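Local coordinates for protein MerB2 (Bacillus megaterium, PDB 5C17) that probably cleaves carbon-mercury bonds as an organomercurial (alkylmercury) lyase and is captured here with a bound mercury(II) ion, at residues A38-E41 with S42-I45; I68-E71 with A72-I76. One frame throughout, in Å; residues are numbered along the deposited sequence. Where two conformers were deposited one is given.

Contacts 1 and 2 follow each other along the chain, with helix 52-64 between them. Their centres lie about 11 Å apart, on the same side of the centre of the chain. Contact 1 starts helix 41-48. Contact 2 is the turn joining strands 68-70 and 76-79; strand 68-70 is the outermost strand at one edge of the antiparallel sheet within this chain. The two meet directly: Val39 O is 2.8 Å from Ile76 N, a probable hydrogen bond, and Thr40 packs on Lys75. Both also rest on helices 22-34 and 52-64. Helices 22-34, 41-48 and 52-64 followed by the hairpin are consistent with the winged-helix N-terminal part of MerB proteins. The bound mercury ion is about 11 Å from the Val69 side chain.

Contact 1. Residues A38-E41 with S42-I45; sequences AVTE and SSLI
The chain is extended through Thr40 and turns into helix 41-48 from Glu41 on. Leu44 N donates to Thr40 O (3.1 Å), and Ile45 N donates to Glu41 O (2.9 Å, N-H...O angle 164°). These are consecutive i to i+4 bonds. Thr40 O has a second donor in the conformer given for Ser43, one of two deposited: its OG lies 2.7 Å from Thr40 O. The Ser43 hydroxyl sits between its own backbone N and carbonyl carbon (chi1 72°), which turns it back toward Thr40. On the Thr40 side chain, OG1 shares a hydrogen bond with Ser42 OG (3.1 Å), and either hydroxyl could be the donor. An apolar pair accompanies the polar ones. Val39 CG1 meets Leu44 CG at 3.7 Å, and the two side chains cross at about a right angle. Both are buried. Leu44 also reaches Thr28 and Ile29 of helix 22-34 and Val59 of helix 52-64, and Val39 touches Ser32. On the next residue, Ile45 CG1 passes 3.2 Å from Glu41 O. The arrangement is that of a helix N-terminus, with Thr40 at the N-cap and hydroxyl residues on the first turn.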
loop_
_atom_site.group_PDB
_atom_site.type_symbol
_atom_site.label_atom_id
_atom_site.label_comp_id
_atom_site.label_asym_id
_atom_site.label_seq_id
_atom_site.Cartn_x
_atom_site.Cartn_y
_atom_site.Cartn_z
ATOM N N ALA A 38 -7.170 15.136 -1.606
ATOM C CA ALA A 38 -7.398 14.804 -0.210
ATOM C C ALA A 38 -8.897 14.741 0.052
ATOM O O ALA A 38 -9.692 15.413 -0.633
ATOM C CB ALA A 38 -6.749 15.820 0.688
ATOM N N VAL A 39 -9.280 13.968 1.058
ATOM C CA VAL A 39 -10.676 13.660 1.322
ATOM C C VAL A 39 -11.094 14.173 2.689
ATOM O O VAL A 39 -10.349 14.093 3.655
ATOM C CB VAL A 39 -10.910 12.126 1.235
ATOM C CG1 VAL A 39 -12.357 11.776 1.492
ATOM C CG2 VAL A 39 -10.493 11.620 -0.141
ATOM N N THR A 40 -12.301 14.713 2.754
ATOM C CA THR A 40 -12.886 15.144 4.013
ATOM C C THR A 40 -14.133 14.345 4.319
ATOM O O THR A 40 -14.690 13.698 3.433
ATOM C CB THR A 40 -13.306 16.593 3.954
ATOM O OG1 THR A 40 -14.300 16.749 2.935
ATOM C CG2 THR A 40 -12.127 17.494 3.665
ATOM N N GLU A 41 -14.569 14.380 5.577
ATOM C CA GLU A 41 -15.766 13.637 5.930
ATOM C C GLU A 41 -16.996 14.208 5.232
ATOM O O GLU A 41 -17.875 13.445 4.851
ATOM C CB GLU A 41 -15.980 13.502 7.442
ATOM C CG GLU A 41 -15.047 12.513 8.100
ATOM C CD GLU A 41 -15.405 12.194 9.550
ATOM O OE1 GLU A 41 -16.612 12.124 9.908
ATOM O OE2 GLU A 41 -14.465 12.008 10.342
ATOM N N SER A 42 -17.066 15.531 5.044
ATOM C CA SER A 42 -18.194 16.098 4.306
ATOM C C SER A 42 -18.240 15.547 2.893
ATOM O O SER A 42 -19.312 15.226 2.397
ATOM C CB SER A 42 -18.164 17.618 4.254
ATOM O OG SER A 42 -17.034 18.127 3.600
ATOM N N SER A 43 -17.098 15.396 2.236
ATOM C CA SER A 43 -17.104 14.909 0.869
ATOM C C SER A 43 -17.600 13.459 0.856
ATOM O O SER A 43 -18.362 13.071 -0.027
ATOM C CB SER A 43 -15.722 15.043 0.209
ATOM O OG SER A 43 -14.761 14.118 0.719
ATOM N N LEU A 44 -17.194 12.676 1.858
ATOM C CA LEU A 44 -17.647 11.287 1.958
ATOM C C LEU A 44 -19.148 11.210 2.180
ATOM O O LEU A 44 -19.835 10.409 1.555
ATOM C CB LEU A 44 -16.921 10.572 3.085
ATOM C CG LEU A 44 -15.475 10.227 2.766
ATOM C CD1 LEU A 44 -14.810 9.696 4.023
ATOM C CD2 LEU A 44 -15.389 9.210 1.647
ATOM N N ILE A 45 -19.658 12.040 3.076
ATOM C CA ILE A 45 -21.069 12.064 3.351
ATOM C C ILE A 45 -21.843 12.420 2.081
ATOM O O ILE A 45 -22.788 11.726 1.696
ATOM C CB ILE A 45 -21.347 13.090 4.456
ATOM C CG1 ILE A 45 -20.840 12.558 5.794
ATOM C CG2 ILE A 45 -22.842 13.449 4.522
ATOM C CD1 ILE A 45 -20.691 13.652 6.830
#

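Contact 2. Residues I68-E71 with A72-I76; sequences IVRE and ADQKI
The Arg70 guanidinium, in one of two deposited conformers, has Gln74 OE1 over one face, 3.3 Å above the plane and set off from the centre of the group. This is a tight beta hairpin with a type I turn from Glu71 to Gln74 and a G1 beta bulge, consistent with the wing of a winged-helix fold. The guanidinium and amide planes are 55° apart, and the approach is a packing contact, not a hydrogen bond. Gln74 NE2 donates almost straight to Ala72 O (3.1 Å), which lies in the plane of the amide; seen from Ala72, the donor stands above the carbonyl plane. The bend at chi2 of Gln74 folds the amide back over the turn. Gln74 N donates to Glu71 O (2.8 Å), and Glu71 N to Lys75 O (3.0 Å). Gln74 has the left-handed backbone (phi 78°) of the bulge position. Arg70 and Ile76 form an antiparallel non-hydrogen-bonded pair with side chains on the same face, Arg70 CG lying 3.7 Å from Ile76 CG1. Further along, Ile76 CG2 approaches Ile68 CB at 4.1 Å. Both isoleucines are buried against Ile29 of helix 22-34. Asp73 opens an Asx turn: its OD1 accepts from Lys75 N at 3.2 Å, with the N-H coming from above the carboxylate plane.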
loop_
_atom_site.group_PDB
_atom_site.type_symbol
_atom_site.label_atom_id
_atom_site.label_comp_id
_atom_site.label_asym_id
_atom_site.label_seq_id
_atom_site.Cartn_x
_atom_site.Cartn_y
_atom_site.Cartn_z
ATOM N N ILE A 68 -6.289 4.057 6.506
ATOM C CA ILE A 68 -6.254 5.405 5.951
ATOM C C ILE A 68 -5.363 6.228 6.865
ATOM O O ILE A 68 -5.156 5.871 8.034
ATOM C CB ILE A 68 -7.658 6.052 5.830
ATOM C CG1 ILE A 68 -8.287 6.274 7.213
ATOM C CG2 ILE A 68 -8.564 5.197 4.950
ATOM C CD1 ILE A 68 -9.613 6.997 7.168
ATOM N N VAL A 69 -4.827 7.308 6.311
ATOM C CA VAL A 69 -3.961 8.229 7.045
ATOM C C VAL A 69 -4.543 9.618 6.964
ATOM O O VAL A 69 -4.927 10.064 5.891
ATOM C CB VAL A 69 -2.505 8.222 6.510
ATOM C CG1 VAL A 69 -1.688 9.404 7.061
ATOM C CG2 VAL A 69 -1.849 6.907 6.851
ATOM N N ARG A 70 -4.599 10.277 8.117
ATOM C CA ARG A 70 -5.063 11.655 8.199
ATOM C C ARG A 70 -3.933 12.535 8.664
ATOM O O ARG A 70 -3.188 12.164 9.570
ATOM C CB ARG A 70 -6.227 11.792 9.189
ATOM C CG ARG A 70 -7.515 11.136 8.699
ATOM C CD ARG A 70 -8.669 11.266 9.684
ATOM N NE ARG A 70 -8.444 10.520 10.923
ATOM C CZ ARG A 70 -9.394 10.243 11.814
ATOM N NH1 ARG A 70 -9.104 9.567 12.919
ATOM N NH2 ARG A 70 -10.643 10.642 11.609
ATOM N N GLU A 71 -3.794 13.690 8.028
ATOM C CA GLU A 71 -2.846 14.681 8.501
ATOM C C GLU A 71 -3.307 15.285 9.816
ATOM O O GLU A 71 -4.386 14.968 10.300
ATOM C CB GLU A 71 -2.639 15.781 7.470
ATOM C CG GLU A 71 -1.833 15.305 6.302
ATOM C CD GLU A 71 -1.211 16.435 5.528
ATOM O OE1 GLU A 71 0.012 16.687 5.673
ATOM O OE2 GLU A 71 -1.951 17.063 4.757
ATOM N N ALA A 72 -2.479 16.152 10.395
ATOM C CA ALA A 72 -2.773 16.719 11.709
ATOM C C ALA A 72 -4.107 17.446 11.702
ATOM O O ALA A 72 -4.831 17.396 12.695
ATOM C CB ALA A 72 -1.669 17.658 12.152
ATOM N N ASP A 73 -4.449 18.098 10.585
ATOM C CA ASP A 73 -5.731 18.808 10.474
ATOM C C ASP A 73 -6.901 17.877 10.113
ATOM O O ASP A 73 -8.016 18.340 9.865
ATOM C CB ASP A 73 -5.632 19.987 9.482
ATOM C CG ASP A 73 -5.552 19.550 8.009
ATOM O OD1 ASP A 73 -5.523 18.338 7.689
ATOM O OD2 ASP A 73 -5.503 20.462 7.151
ATOM N N GLN A 74 -6.615 16.578 10.083
ATOM C CA GLN A 74 -7.589 15.496 9.917
ATOM C C GLN A 74 -8.095 15.248 8.504
ATOM O O GLN A 74 -8.888 14.340 8.303
ATOM C CB GLN A 74 -8.767 15.625 10.896
ATOM C CG GLN A 74 -8.305 15.604 12.356
ATOM C CD GLN A 74 -7.458 14.376 12.691
ATOM O OE1 GLN A 74 -7.975 13.262 12.792
ATOM N NE2 GLN A 74 -6.155 14.578 12.860
ATOM N N LYS A 75 -7.614 15.975 7.505
ATOM C CA LYS A 75 -7.951 15.578 6.134
ATOM C C LYS A 75 -7.284 14.245 5.820
ATOM O O LYS A 75 -6.165 13.964 6.273
ATOM C CB LYS A 75 -7.506 16.598 5.106
ATOM C CG LYS A 75 -8.263 17.900 5.185
ATOM C CD LYS A 75 -7.954 18.785 3.981
ATOM C CE LYS A 75 -9.015 19.831 3.743
ATOM N NZ LYS A 75 -8.443 21.196 3.743
ATOM N N ILE A 76 -7.971 13.430 5.031
ATOM C CA ILE A 76 -7.481 12.093 4.687
ATOM C C ILE A 76 -6.600 12.173 3.444
ATOM O O ILE A 76 -7.038 12.656 2.385
ATOM C CB ILE A 76 -8.659 11.128 4.439
ATOM C CG1 ILE A 76 -9.572 11.046 5.667
ATOM C CG2 ILE A 76 -8.149 9.729 4.042
ATOM C CD1 ILE A 76 -10.941 10.485 5.364
#